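Side-chain contacts in rhodopsin (Rubrobacter xylanophilus, PDB 6KFQ), which pumps protons across the membrane, powered by light that its bound retinal chromophore absorbs: residues Thr59-Pro62 against Glu66-Trp69; Gly115-Ala120 against Ala128-Ile133; Ala136-Val141 against Val173-Tyr178; Ile184-Phe189 against Ser195-Leu200. All coordinates share one frame; numbering follows the deposited sequence.

Contact 1: residues Thr59-Pro62 against Glu66-Trp69; sequences TVLP and EFYW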
# COMPACT_ATOMS: atom_id res chain seq x y z
N THR A 59 17.80 -5.26 10.60
CA THR A 59 19.19 -5.13 11.01
C THR A 59 19.24 -4.17 12.19
O THR A 59 18.39 -3.28 12.33
CB THR A 59 20.11 -4.59 9.90
OG1 THR A 59 19.71 -3.26 9.56
CG2 THR A 59 20.06 -5.48 8.67
N VAL A 60 20.23 -4.36 13.05
CA VAL A 60 20.50 -3.42 14.13
C VAL A 60 21.42 -2.34 13.58
O VAL A 60 22.53 -2.64 13.11
CB VAL A 60 21.11 -4.12 15.35
CG1 VAL A 60 21.70 -3.09 16.30
CG2 VAL A 60 20.05 -4.94 16.05
N LEU A 61 20.97 -1.10 13.63
CA LEU A 61 21.69 0.01 13.04
C LEU A 61 22.87 0.38 13.92
O LEU A 61 22.98 -0.07 15.06
CB LEU A 61 20.74 1.18 12.84
CG LEU A 61 19.63 0.99 11.81
CD1 LEU A 61 18.79 2.25 11.67
CD2 LEU A 61 20.21 0.59 10.46
N PRO A 62 23.80 1.20 13.40
CA PRO A 62 24.94 1.62 14.24
C PRO A 62 24.53 2.36 15.51
O PRO A 62 25.33 2.40 16.45
CB PRO A 62 25.75 2.52 13.30
CG PRO A 62 25.44 1.99 11.94
CD PRO A 62 24.00 1.55 11.98
N GLU A 66 16.76 -1.33 16.21
CA GLU A 66 16.40 -2.41 15.32
C GLU A 66 15.51 -1.85 14.21
O GLU A 66 14.48 -1.23 14.49
CB GLU A 66 15.68 -3.54 16.06
CG GLU A 66 15.50 -4.78 15.19
CD GLU A 66 14.78 -5.92 15.91
OE1 GLU A 66 14.46 -5.77 17.10
OE2 GLU A 66 14.55 -6.96 15.26
N PHE A 67 15.92 -2.06 12.97
CA PHE A 67 15.28 -1.43 11.82
C PHE A 67 14.76 -2.53 10.90
O PHE A 67 15.55 -3.27 10.30
CB PHE A 67 16.25 -0.51 11.08
CG PHE A 67 15.66 0.16 9.87
CD1 PHE A 67 14.48 0.88 9.96
CD2 PHE A 67 16.29 0.06 8.64
CE1 PHE A 67 13.93 1.49 8.84
CE2 PHE A 67 15.75 0.68 7.51
CZ PHE A 67 14.57 1.39 7.62
N TYR A 68 13.43 -2.63 10.80
CA TYR A 68 12.77 -3.57 9.89
C TYR A 68 12.70 -2.96 8.49
O TYR A 68 11.71 -2.32 8.11
CB TYR A 68 11.37 -3.93 10.40
CG TYR A 68 11.40 -4.97 11.49
CD1 TYR A 68 11.37 -6.32 11.19
CD2 TYR A 68 11.48 -4.59 12.82
CE1 TYR A 68 11.41 -7.28 12.19
CE2 TYR A 68 11.51 -5.54 13.83
CZ TYR A 68 11.48 -6.88 13.51
OH TYR A 68 11.51 -7.82 14.51
N TRP A 69 13.75 -3.18 7.70
CA TRP A 69 13.81 -2.59 6.37
C TRP A 69 13.04 -3.38 5.32
O TRP A 69 12.66 -2.81 4.29
CB TRP A 69 15.27 -2.46 5.92
CG TRP A 69 16.05 -3.72 6.08
CD1 TRP A 69 16.81 -4.07 7.14
CD2 TRP A 69 16.12 -4.80 5.15
NE1 TRP A 69 17.36 -5.32 6.93
CE2 TRP A 69 16.95 -5.78 5.71
CE3 TRP A 69 15.56 -5.04 3.89
CZ2 TRP A 69 17.25 -6.98 5.06
CZ3 TRP A 69 15.85 -6.23 3.24
CH2 TRP A 69 16.68 -7.18 3.83

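Contact 2: residues Gly115-Ala120 against Ala128-Ile133; sequences GLWAGA and AILFII. With MPG ([(Z)-octadec-9-enyl] (2R)-2,3-bis(oxidanyl)propanoate), chain B; RET (retinal), chain R; MPG ([(Z)-octadec-9-enyl] (2R)-2,3-bis(oxidanyl)propanoate), chain D.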
# COMPACT_ATOMS: atom_id res chain seq x y z
N GLY A 115 11.66 7.31 2.54
CA GLY A 115 11.31 6.90 3.89
C GLY A 115 12.21 5.79 4.40
O GLY A 115 12.59 5.77 5.58
N LEU A 116 12.57 4.86 3.52
CA LEU A 116 13.54 3.83 3.87
C LEU A 116 14.89 4.46 4.18
O LEU A 116 15.55 4.08 5.16
CB LEU A 116 13.67 2.82 2.72
CG LEU A 116 14.83 1.84 2.83
CD1 LEU A 116 14.71 0.97 4.07
CD2 LEU A 116 14.89 0.97 1.58
N TRP A 117 15.31 5.42 3.35
CA TRP A 117 16.56 6.14 3.59
C TRP A 117 16.52 6.88 4.92
O TRP A 117 17.49 6.84 5.68
CB TRP A 117 16.79 7.10 2.43
CG TRP A 117 18.09 7.81 2.46
CD1 TRP A 117 19.16 7.55 3.27
CD2 TRP A 117 18.48 8.91 1.63
NE1 TRP A 117 20.19 8.43 2.99
CE2 TRP A 117 19.79 9.27 1.99
CE3 TRP A 117 17.84 9.63 0.61
CZ2 TRP A 117 20.47 10.32 1.37
CZ3 TRP A 117 18.52 10.67 -0.00
CH2 TRP A 117 19.82 11.00 0.38
N ALA A 118 15.40 7.53 5.22
CA ALA A 118 15.25 8.19 6.51
C ALA A 118 15.33 7.18 7.65
O ALA A 118 15.99 7.44 8.66
CB ALA A 118 13.92 8.95 6.56
N GLY A 119 14.67 6.03 7.51
CA GLY A 119 14.69 5.04 8.58
C GLY A 119 16.07 4.48 8.83
O GLY A 119 16.46 4.24 9.98
N ALA A 120 16.84 4.25 7.76
CA ALA A 120 18.19 3.72 7.87
C ALA A 120 19.22 4.75 8.32
O ALA A 120 20.35 4.37 8.66
CB ALA A 120 18.63 3.13 6.52
N ALA A 128 15.41 13.74 9.70
CA ALA A 128 14.30 14.69 9.69
C ALA A 128 14.07 15.25 8.30
O ALA A 128 12.93 15.28 7.81
CB ALA A 128 14.57 15.82 10.69
N ILE A 129 15.13 15.70 7.63
CA ILE A 129 14.97 16.27 6.30
C ILE A 129 14.43 15.21 5.33
O ILE A 129 13.61 15.51 4.46
CB ILE A 129 16.29 16.89 5.80
CG1 ILE A 129 16.07 17.63 4.48
CG2 ILE A 129 17.37 15.83 5.61
CD1 ILE A 129 15.25 18.89 4.63
N LEU A 130 14.88 13.96 5.48
CA LEU A 130 14.40 12.91 4.59
C LEU A 130 12.94 12.55 4.88
O LEU A 130 12.20 12.20 3.95
CB LEU A 130 15.27 11.66 4.73
CG LEU A 130 16.69 11.86 4.20
CD1 LEU A 130 17.58 10.67 4.57
CD2 LEU A 130 16.63 12.05 2.71
N PHE A 131 12.51 12.65 6.13
CA PHE A 131 11.10 12.44 6.42
C PHE A 131 10.26 13.54 5.77
O PHE A 131 9.15 13.29 5.29
CB PHE A 131 10.86 12.38 7.93
CG PHE A 131 9.42 12.27 8.31
CD1 PHE A 131 8.82 11.02 8.44
CD2 PHE A 131 8.65 13.40 8.53
CE1 PHE A 131 7.48 10.91 8.77
CE2 PHE A 131 7.31 13.30 8.86
CZ PHE A 131 6.72 12.04 8.98
N ILE A 132 10.77 14.77 5.76
CA ILE A 132 10.03 15.85 5.13
C ILE A 132 9.93 15.63 3.63
O ILE A 132 8.86 15.81 3.03
CB ILE A 132 10.67 17.21 5.46
CG1 ILE A 132 10.72 17.38 6.97
CG2 ILE A 132 9.86 18.34 4.83
CD1 ILE A 132 9.38 17.32 7.62
N ILE A 133 11.06 15.28 2.99
CA ILE A 133 11.03 15.00 1.56
C ILE A 133 10.03 13.88 1.26
O ILE A 133 9.23 13.97 0.31
CB ILE A 133 12.44 14.65 1.05
CG1 ILE A 133 13.37 15.85 1.24
CG2 ILE A 133 12.40 14.27 -0.41
CD1 ILE A 133 14.84 15.51 1.10
C2 MPG B . 20.20 14.59 3.28
C3 MPG B . 19.41 14.82 2.01
C4 MPG B . 18.53 16.05 2.05
C5 MPG B . 19.20 17.34 1.65
C6 MPG B . 19.25 17.58 0.15
C7 MPG B . 17.89 17.90 -0.47
C8 MPG B . 17.94 18.21 -1.93
C9 MPG B . 16.62 18.68 -2.48
C10 MPG B . 15.92 18.17 -3.47
C11 MPG B . 14.59 18.69 -3.90
C12 MPG B . 14.51 19.08 -5.35
C13 MPG B . 14.14 17.95 -6.30
C14 MPG B . 13.93 18.40 -7.73
C15 MPG B . 13.36 17.34 -8.65
C16 MPG B . 13.10 17.84 -10.06
C17 MPG B . 12.50 16.85 -11.03
C18 MPG B . 12.32 17.41 -12.42
O1 MPG B . 21.44 13.02 4.63
C1 MPG B . 20.87 13.24 3.32
CXD MPG B . 22.68 11.76 6.22
O2 MPG B . 22.38 12.91 7.00
C21 MPG B . 24.18 11.56 6.09
O3 MPG B . 24.76 11.42 7.38
O4 MPG B . 22.04 10.92 4.08
CX3 MPG B . 22.02 11.85 4.85
C1 RET R . 6.76 6.67 5.45
C2 RET R . 7.79 7.49 6.25
C3 RET R . 8.16 8.82 5.63
C4 RET R . 6.94 9.68 5.37
C5 RET R . 5.76 8.91 4.81
C6 RET R . 5.71 7.57 4.76
C7 RET R . 4.53 6.91 4.21
C8 RET R . 4.30 5.60 3.94
C9 RET R . 3.11 4.98 3.40
C10 RET R . 3.04 3.63 3.39
C11 RET R . 1.97 2.81 2.90
C12 RET R . 2.06 1.49 2.93
C13 RET R . 1.09 0.53 2.47
C14 RET R . 1.41 -0.78 2.47
C15 RET R . 0.61 -1.89 2.02
C16 RET R . 7.54 5.85 4.41
C17 RET R . 6.13 5.71 6.48
C18 RET R . 4.75 9.82 4.16
C19 RET R . 2.00 5.85 2.90
C20 RET R . -0.23 1.05 1.96
C2 MPG D . 12.19 12.62 13.33
C3 MPG D . 11.90 13.55 12.17
C4 MPG D . 10.74 14.48 12.43
C5 MPG D . 10.41 15.40 11.28
C6 MPG D . 9.49 16.55 11.61
C7 MPG D . 8.09 16.15 12.07
C8 MPG D . 7.81 16.45 13.51
C9 MPG D . 6.37 16.28 13.87
C10 MPG D . 5.81 16.39 15.05
C11 MPG D . 6.45 16.73 16.36
C12 MPG D . 5.71 17.80 17.09
C13 MPG D . 6.21 18.12 18.50
C14 MPG D . 5.67 17.22 19.59
C15 MPG D . 6.30 15.85 19.66

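Contact 3: residues Ala136-Val141 against Val173-Tyr178; sequences AAFIGV and VLWICY. With RET (retinal), chain R; MPG ([(Z)-octadec-9-enyl] (2R)-2,3-bis(oxidanyl)propanoate), chain F.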
# COMPACT_ATOMS: atom_id res chain seq x y z
N ALA A 136 6.56 15.19 1.50
CA ALA A 136 6.27 16.02 0.33
C ALA A 136 5.80 15.16 -0.84
O ALA A 136 4.82 15.49 -1.51
CB ALA A 136 7.51 16.82 -0.06
N ALA A 137 6.52 14.07 -1.12
CA ALA A 137 6.09 13.16 -2.19
C ALA A 137 4.73 12.56 -1.88
O ALA A 137 3.89 12.42 -2.78
CB ALA A 137 7.12 12.05 -2.39
N PHE A 138 4.50 12.20 -0.62
CA PHE A 138 3.20 11.69 -0.21
C PHE A 138 2.09 12.69 -0.52
O PHE A 138 1.05 12.32 -1.07
CB PHE A 138 3.24 11.37 1.29
CG PHE A 138 1.97 10.77 1.84
CD1 PHE A 138 1.54 11.11 3.10
CD2 PHE A 138 1.21 9.88 1.09
CE1 PHE A 138 0.37 10.55 3.63
CE2 PHE A 138 0.05 9.33 1.61
CZ PHE A 138 -0.37 9.67 2.87
N ILE A 139 2.32 13.96 -0.22
CA ILE A 139 1.31 14.96 -0.53
C ILE A 139 1.08 15.03 -2.04
O ILE A 139 -0.06 15.18 -2.50
CB ILE A 139 1.72 16.32 0.06
CG1 ILE A 139 1.81 16.18 1.58
CG2 ILE A 139 0.74 17.42 -0.36
CD1 ILE A 139 2.45 17.36 2.24
N GLY A 140 2.15 14.87 -2.83
CA GLY A 140 1.98 14.75 -4.27
C GLY A 140 1.05 13.60 -4.65
O GLY A 140 0.16 13.77 -5.49
N VAL A 141 1.26 12.42 -4.06
CA VAL A 141 0.40 11.27 -4.34
C VAL A 141 -1.06 11.59 -4.03
O VAL A 141 -1.95 11.36 -4.85
CB VAL A 141 0.86 10.03 -3.55
CG1 VAL A 141 -0.18 8.88 -3.66
CG2 VAL A 141 2.25 9.60 -4.01
N VAL A 173 -7.29 7.62 4.13
CA VAL A 173 -7.33 7.54 5.59
C VAL A 173 -6.20 6.66 6.11
O VAL A 173 -5.46 7.04 7.02
CB VAL A 173 -8.70 7.04 6.07
CG1 VAL A 173 -8.66 6.75 7.55
CG2 VAL A 173 -9.78 8.09 5.75
N LEU A 174 -6.06 5.46 5.55
CA LEU A 174 -5.08 4.52 6.07
C LEU A 174 -3.66 4.99 5.77
O LEU A 174 -2.78 4.89 6.63
CB LEU A 174 -5.32 3.12 5.48
CG LEU A 174 -6.57 2.38 5.95
CD1 LEU A 174 -6.66 1.05 5.24
CD2 LEU A 174 -6.57 2.18 7.46
N TRP A 175 -3.41 5.50 4.56
CA TRP A 175 -2.04 5.85 4.21
C TRP A 175 -1.53 7.01 5.06
O TRP A 175 -0.34 7.07 5.36
CB TRP A 175 -1.92 6.20 2.73
CG TRP A 175 -2.02 5.01 1.79
CD1 TRP A 175 -2.78 3.88 1.96
CD2 TRP A 175 -1.34 4.84 0.53
NE1 TRP A 175 -2.61 3.03 0.89
CE2 TRP A 175 -1.74 3.60 -0.01
CE3 TRP A 175 -0.43 5.63 -0.19
CZ2 TRP A 175 -1.27 3.13 -1.23
CZ3 TRP A 175 0.04 5.16 -1.40
CH2 TRP A 175 -0.37 3.92 -1.91
N ILE A 176 -2.41 7.94 5.42
CA ILE A 176 -2.01 9.03 6.31
C ILE A 176 -1.53 8.49 7.65
O ILE A 176 -0.66 9.08 8.30
CB ILE A 176 -3.18 10.02 6.44
CG1 ILE A 176 -3.30 10.84 5.15
CG2 ILE A 176 -2.99 10.93 7.64
CD1 ILE A 176 -4.54 11.65 5.09
N CYS A 177 -2.05 7.33 8.08
CA CYS A 177 -1.61 6.79 9.37
C CYS A 177 -0.16 6.32 9.35
O CYS A 177 0.48 6.29 10.41
CB CYS A 177 -2.52 5.63 9.79
SG CYS A 177 -4.21 6.15 10.13
N TYR A 178 0.38 5.95 8.18
CA TYR A 178 1.72 5.35 8.16
C TYR A 178 2.80 6.31 8.62
O TYR A 178 3.61 5.91 9.47
CB TYR A 178 2.05 4.79 6.77
CG TYR A 178 1.40 3.46 6.46
CD1 TYR A 178 0.08 3.39 6.07
CD2 TYR A 178 2.13 2.27 6.55
CE1 TYR A 178 -0.51 2.17 5.77
CE2 TYR A 178 1.55 1.05 6.25
CZ TYR A 178 0.23 1.01 5.87
OH TYR A 178 -0.36 -0.21 5.57
C1 RET R . 6.76 6.67 5.45
C2 RET R . 7.79 7.49 6.25
C3 RET R . 8.16 8.82 5.63
C4 RET R . 6.94 9.68 5.37
C5 RET R . 5.76 8.91 4.81
C6 RET R . 5.71 7.57 4.76
C7 RET R . 4.53 6.91 4.21
C8 RET R . 4.30 5.60 3.94
C9 RET R . 3.11 4.98 3.40
C10 RET R . 3.04 3.63 3.39
C11 RET R . 1.97 2.81 2.90
C12 RET R . 2.06 1.49 2.93
C13 RET R . 1.09 0.53 2.47
C14 RET R . 1.41 -0.78 2.47
C15 RET R . 0.61 -1.89 2.02
C16 RET R . 7.54 5.85 4.41
C17 RET R . 6.13 5.71 6.48
C18 RET R . 4.75 9.82 4.16
C19 RET R . 2.00 5.85 2.90
C20 RET R . -0.23 1.05 1.96
C4 MPG F . -12.23 14.17 -2.50
C5 MPG F . -12.57 13.28 -1.33
C6 MPG F . -11.52 13.25 -0.24
C7 MPG F . -11.83 12.31 0.92
C8 MPG F . -10.85 12.41 2.05
C9 MPG F . -11.11 11.46 3.17
C10 MPG F . -10.46 11.49 4.31
C11 MPG F . -9.41 12.50 4.63
C12 MPG F . -9.00 12.54 6.07
C13 MPG F . -8.14 11.37 6.53
C14 MPG F . -7.77 11.46 7.99
C15 MPG F . -6.78 10.43 8.49
C16 MPG F . -6.46 10.58 9.95
C17 MPG F . -5.36 9.72 10.50
C18 MPG F . -5.07 9.98 11.96

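Contact 4: residues Ile184-Phe189 against Ser195-Leu200; sequences IGTEGF and SVEVFL. With MPG ([(Z)-octadec-9-enyl] (2R)-2,3-bis(oxidanyl)propanoate), chain Q; MPG ([(Z)-octadec-9-enyl] (2R)-2,3-bis(oxidanyl)propanoate), chain G.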
# COMPACT_ATOMS: atom_id res chain seq x y z
N ILE A 184 5.80 8.01 15.72
CA ILE A 184 5.75 7.61 17.12
C ILE A 184 6.60 6.39 17.40
O ILE A 184 6.97 6.15 18.56
CB ILE A 184 4.30 7.37 17.59
CG1 ILE A 184 3.67 6.19 16.86
CG2 ILE A 184 3.47 8.64 17.40
CD1 ILE A 184 2.27 5.89 17.32
N GLY A 185 6.97 5.63 16.37
CA GLY A 185 7.72 4.40 16.54
C GLY A 185 9.21 4.66 16.67
O GLY A 185 9.66 5.79 16.90
N THR A 186 9.98 3.59 16.47
CA THR A 186 11.42 3.64 16.73
C THR A 186 12.16 4.46 15.68
O THR A 186 13.23 5.02 15.98
CB THR A 186 11.97 2.21 16.78
OG1 THR A 186 11.76 1.58 15.51
CG2 THR A 186 11.25 1.41 17.86
N GLU A 187 11.62 4.56 14.46
CA GLU A 187 12.26 5.38 13.44
C GLU A 187 12.15 6.86 13.76
O GLU A 187 12.98 7.65 13.32
CB GLU A 187 11.65 5.11 12.06
CG GLU A 187 12.14 3.85 11.37
CD GLU A 187 11.12 2.72 11.43
OE1 GLU A 187 10.47 2.42 10.41
OE2 GLU A 187 10.96 2.14 12.52
N GLY A 188 11.12 7.25 14.52
CA GLY A 188 10.91 8.64 14.87
C GLY A 188 11.24 8.95 16.31
O GLY A 188 12.40 8.86 16.72
N PHE A 189 10.22 9.30 17.09
CA PHE A 189 10.43 9.78 18.45
C PHE A 189 10.54 8.66 19.48
O PHE A 189 11.02 8.91 20.60
CB PHE A 189 9.29 10.72 18.85
CG PHE A 189 9.33 12.05 18.15
CD1 PHE A 189 10.01 13.12 18.71
CD2 PHE A 189 8.68 12.24 16.94
CE1 PHE A 189 10.05 14.34 18.07
CE2 PHE A 189 8.71 13.46 16.30
CZ PHE A 189 9.40 14.52 16.86
N SER A 195 7.44 -3.12 19.49
CA SER A 195 6.32 -4.07 19.40
C SER A 195 5.02 -3.36 19.03
O SER A 195 4.26 -3.85 18.19
CB SER A 195 6.16 -4.83 20.71
OG SER A 195 4.93 -5.52 20.71
N VAL A 196 4.76 -2.20 19.63
CA VAL A 196 3.55 -1.45 19.29
C VAL A 196 3.61 -0.97 17.85
O VAL A 196 2.63 -1.06 17.10
CB VAL A 196 3.36 -0.27 20.27
CG1 VAL A 196 2.24 0.64 19.80
CG2 VAL A 196 3.08 -0.79 21.67
N GLU A 197 4.77 -0.42 17.44
CA GLU A 197 4.94 0.02 16.06
C GLU A 197 4.63 -1.11 15.07
O GLU A 197 3.95 -0.90 14.06
CB GLU A 197 6.37 0.52 15.85
CG GLU A 197 6.69 0.85 14.40
CD GLU A 197 8.16 1.09 14.17
OE1 GLU A 197 8.56 1.14 12.99
OE2 GLU A 197 8.93 1.22 15.16
N VAL A 198 5.16 -2.30 15.33
CA VAL A 198 4.96 -3.41 14.40
C VAL A 198 3.49 -3.80 14.36
O VAL A 198 2.94 -4.08 13.29
CB VAL A 198 5.87 -4.59 14.78
CG1 VAL A 198 5.48 -5.85 14.02
CG2 VAL A 198 7.33 -4.22 14.48
N PHE A 199 2.83 -3.83 15.52
CA PHE A 199 1.39 -4.08 15.57
C PHE A 199 0.63 -3.08 14.71
O PHE A 199 -0.24 -3.46 13.92
CB PHE A 199 0.91 -4.01 17.02
CG PHE A 199 -0.59 -4.07 17.15
CD1 PHE A 199 -1.27 -5.27 16.99
CD2 PHE A 199 -1.33 -2.92 17.43
CE1 PHE A 199 -2.65 -5.33 17.11
CE2 PHE A 199 -2.71 -2.97 17.55
CZ PHE A 199 -3.37 -4.19 17.39
N LEU A 200 0.94 -1.80 14.86
CA LEU A 200 0.19 -0.78 14.14
C LEU A 200 0.35 -0.95 12.63
O LEU A 200 -0.65 -0.91 11.89
CB LEU A 200 0.65 0.61 14.59
CG LEU A 200 0.20 0.91 16.02
CD1 LEU A 200 0.82 2.21 16.53
CD2 LEU A 200 -1.33 0.96 16.11
C7 MPG Q . 7.32 -7.10 24.68
C8 MPG Q . 6.47 -5.87 24.78
C9 MPG Q . 5.00 -6.13 24.63
C10 MPG Q . 4.21 -5.54 23.76
C11 MPG Q . 2.72 -5.70 23.64
C12 MPG Q . 2.14 -4.91 22.51
C13 MPG Q . 0.62 -4.97 22.42
C14 MPG Q . 0.03 -4.19 21.28
C15 MPG Q . -1.49 -4.17 21.24
C16 MPG Q . -2.14 -5.51 21.01
C17 MPG Q . -3.65 -5.47 20.95
C18 MPG Q . -4.29 -6.77 20.54
C2 MPG G . -1.28 -0.75 22.12
C3 MPG G . -2.66 -0.29 21.73
C4 MPG G . -2.85 -0.03 20.25
C5 MPG G . -4.22 0.52 19.93
C6 MPG G . -4.76 0.18 18.56
C7 MPG G . -4.60 1.28 17.52
C8 MPG G . -5.49 1.11 16.32
C9 MPG G . -5.35 -0.23 15.67
O1 MPG G . 0.16 -1.47 23.93
C1 MPG G . -1.21 -1.20 23.55
CXD MPG G . 1.84 -2.09 25.48
O2 MPG G . 2.01 -2.69 26.75
C21 MPG G . 2.54 -0.74 25.41
O3 MPG G . 3.92 -0.92 25.68
O4 MPG G . -0.50 -2.35 25.89
CX3 MPG G . 0.36 -1.98 25.14

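Contact 1: residues Thr59-Pro62 against Glu66-Trp69
E66 sits across from V60 as the non-hydrogen-bonded pair of a small antiparallel beta hairpin in the connection between helix 32-53 and helix 70-90. Their CA atoms are 4.4 Å apart and both side chains take the same face. A beta-branched valine suits an extended strand, and a glutamate suits this partly exposed position, where E66 OE2 bonds to S58 OG. F67 is next, paired with T59 through two backbone bonds: F67 N gives to T59 O at 2.8 Å, and T59 N returns the bond to F67 O at 3.0 Å. The side chains of T59 and F67 share the other face. The F67 ring swings off the hairpin because CG lies opposite the backbone N (chi1 179°), and it packs on L116, A120 and E187. F67 CB takes the closest touch from L61, whose CG is 3.8 Å away, and L61 CD1 lies oblique to the ring. A large aromatic thus fastens a surface hairpin to the helix bundle. Y68 is the centre of an inverse gamma turn just after the strand. Beyond it, W69 meets T59 with the NE1 edge of its indole, and the two side chains cross at about a right angle. The threonine offers its methyl rather than its hydroxyl: T59 CG2 lies near the indole plane at the ring edge, 3.2 Å from W69 NE1.

Contact 2: residues Gly115-Ala120 against Ala128-Ile133
The backbone bond from G119 N to G115 O, 2.8 Å long, is the shortest polar link here, and it braces the turn of helix from which W117 and A118 reach L130 and F131. The two helices form an antiparallel hairpin of the seven-helix retinal protein fold, with segment axes 8.3 Å apart and directions 163° from each other. Such closeness calls for a small residue, and A118 supplies it: its CB meets L130 CB at 3.5 Å. Beside it, the forked end of L130 lies across one face of the W117 indole. L130 CD1 stands 3.5 Å from the centroid of the five-membered ring of W117, only 7° off the normal, a clear CH-pi contact, while L130 CD2 covers the benzene half. The far rim of the indole meets a lipid: the ester carbonyl oxygen O4 of the chain B MPG lies 3.2 Å from W117 CZ2. F131 touches A118 only lightly through its backbone; its CG, opposite the backbone N (chi1 176°), carries the ring to a stack on W182, between retinal and the chain D lipid. With an alanine in place of F131, the retinal ring would probably lose its packing partner on this side, and W182 its stacked neighbour. The chromophore also suits a glycine here: G115 CA is 3.9 Å from RET C16, and a side chain would collide with that methyl.

Contact 3: residues Ala136-Val141 against Val173-Tyr178
F138 points the far end of its ring at the backbone and CB of W175. Its CZ lies 3.6 Å from W175 O and 3.8 Å from W175 CB, while I176 CG1 comes up to the same ring carbon. CG of F138 stands opposite its backbone N (chi1 -177°), which extends the ring across the gap. The antiparallel segment axes are 11.7 Å apart, a spacing that a long aromatic side chain can span. F138 CE2 lies at the edge of the W175 indole, near its plane, 4.1 Å from W175 CE3, and V141 CG1 adds a looser touch at W175 CZ3. Flat faces serve the retinal. Its C20 methyl sits over one face of W175, 3.3 Å from NE1, and C11 lies over the centre of the Y178 ring, so the polyene runs between indole and phenol, walls of the seven-helix chromophore pocket. F138 turns a face to the C19 methyl, and its CB touches RET C18. Y178 OH bonds to D205 OD1. The side chains meeting here are apolar or aromatic, and the polar atoms F138 touches are backbone ones, so shape governs the fit, and the pocket probably limits how far the polyene can shift.

Contact 4: residues Ile184-Phe189 against Ser195-Leu200
T186 and E197 make the tight part of this contact, where two donors of one residue hold a single carboxylate oxygen. T186 OG1 gives its proton to the syn lone pair of E197 OE2 at 2.9 Å, while T186 N, also 2.9 Å from E197 OE2, comes nearly straight (168°) but from above the carboxylate plane. The glutamate reaches this far from its helix because CG is opposite its backbone N (chi1 173°) and the rest of the chain is extended. A bare CA is needed at G185, since any CB there would run into E197 OE2. E197 OE1, the other oxygen, lies 2.6 Å from E187 OE2, the two carboxylate planes being turned 40° apart; E187 OE1 in turn bonds to Y72 OH. The loop side is a type I beta turn, G185 to G188, between the last two long transmembrane helices of the opsin bundle, and the glutamate pair probably corresponds to the proton-release glutamates of bacteriorhodopsin. Replacing E197 with an alanine would probably leave the amide and hydroxyl of T186 without their common acceptor and E187 without its close acidic neighbour. The loose part lies towards the lipid: I184 CD1 and L200 CD1 meet at 4.0 Å by apolar touch alone, and L200 CD2 turns instead to the chain G MPG, 3.6 Å from its C7.

From the N terminus, contact 1 comes first, closing the hairpin of strands 59-60 and 66-67, on the way from helix 32-53 to helix 70-90. Contact 2 follows, closing the short connection from helix 98-120 to helix 124-153. Contact 3 then ties the middles of helix 124-153 and helix 158-184, 31 mostly helical residues apart in the chain, and contact 4 closes the loop between helix 158-184 and helix 194-218. All four lie in series; none nests or crosses. In space, contacts 1, 2 and 4 meet at one end of the bundle, F67 packing against L116 and against E187, and G119 against E187. Contact 3 lies deeper and shares helix 124-153 and the retinal with contact 2.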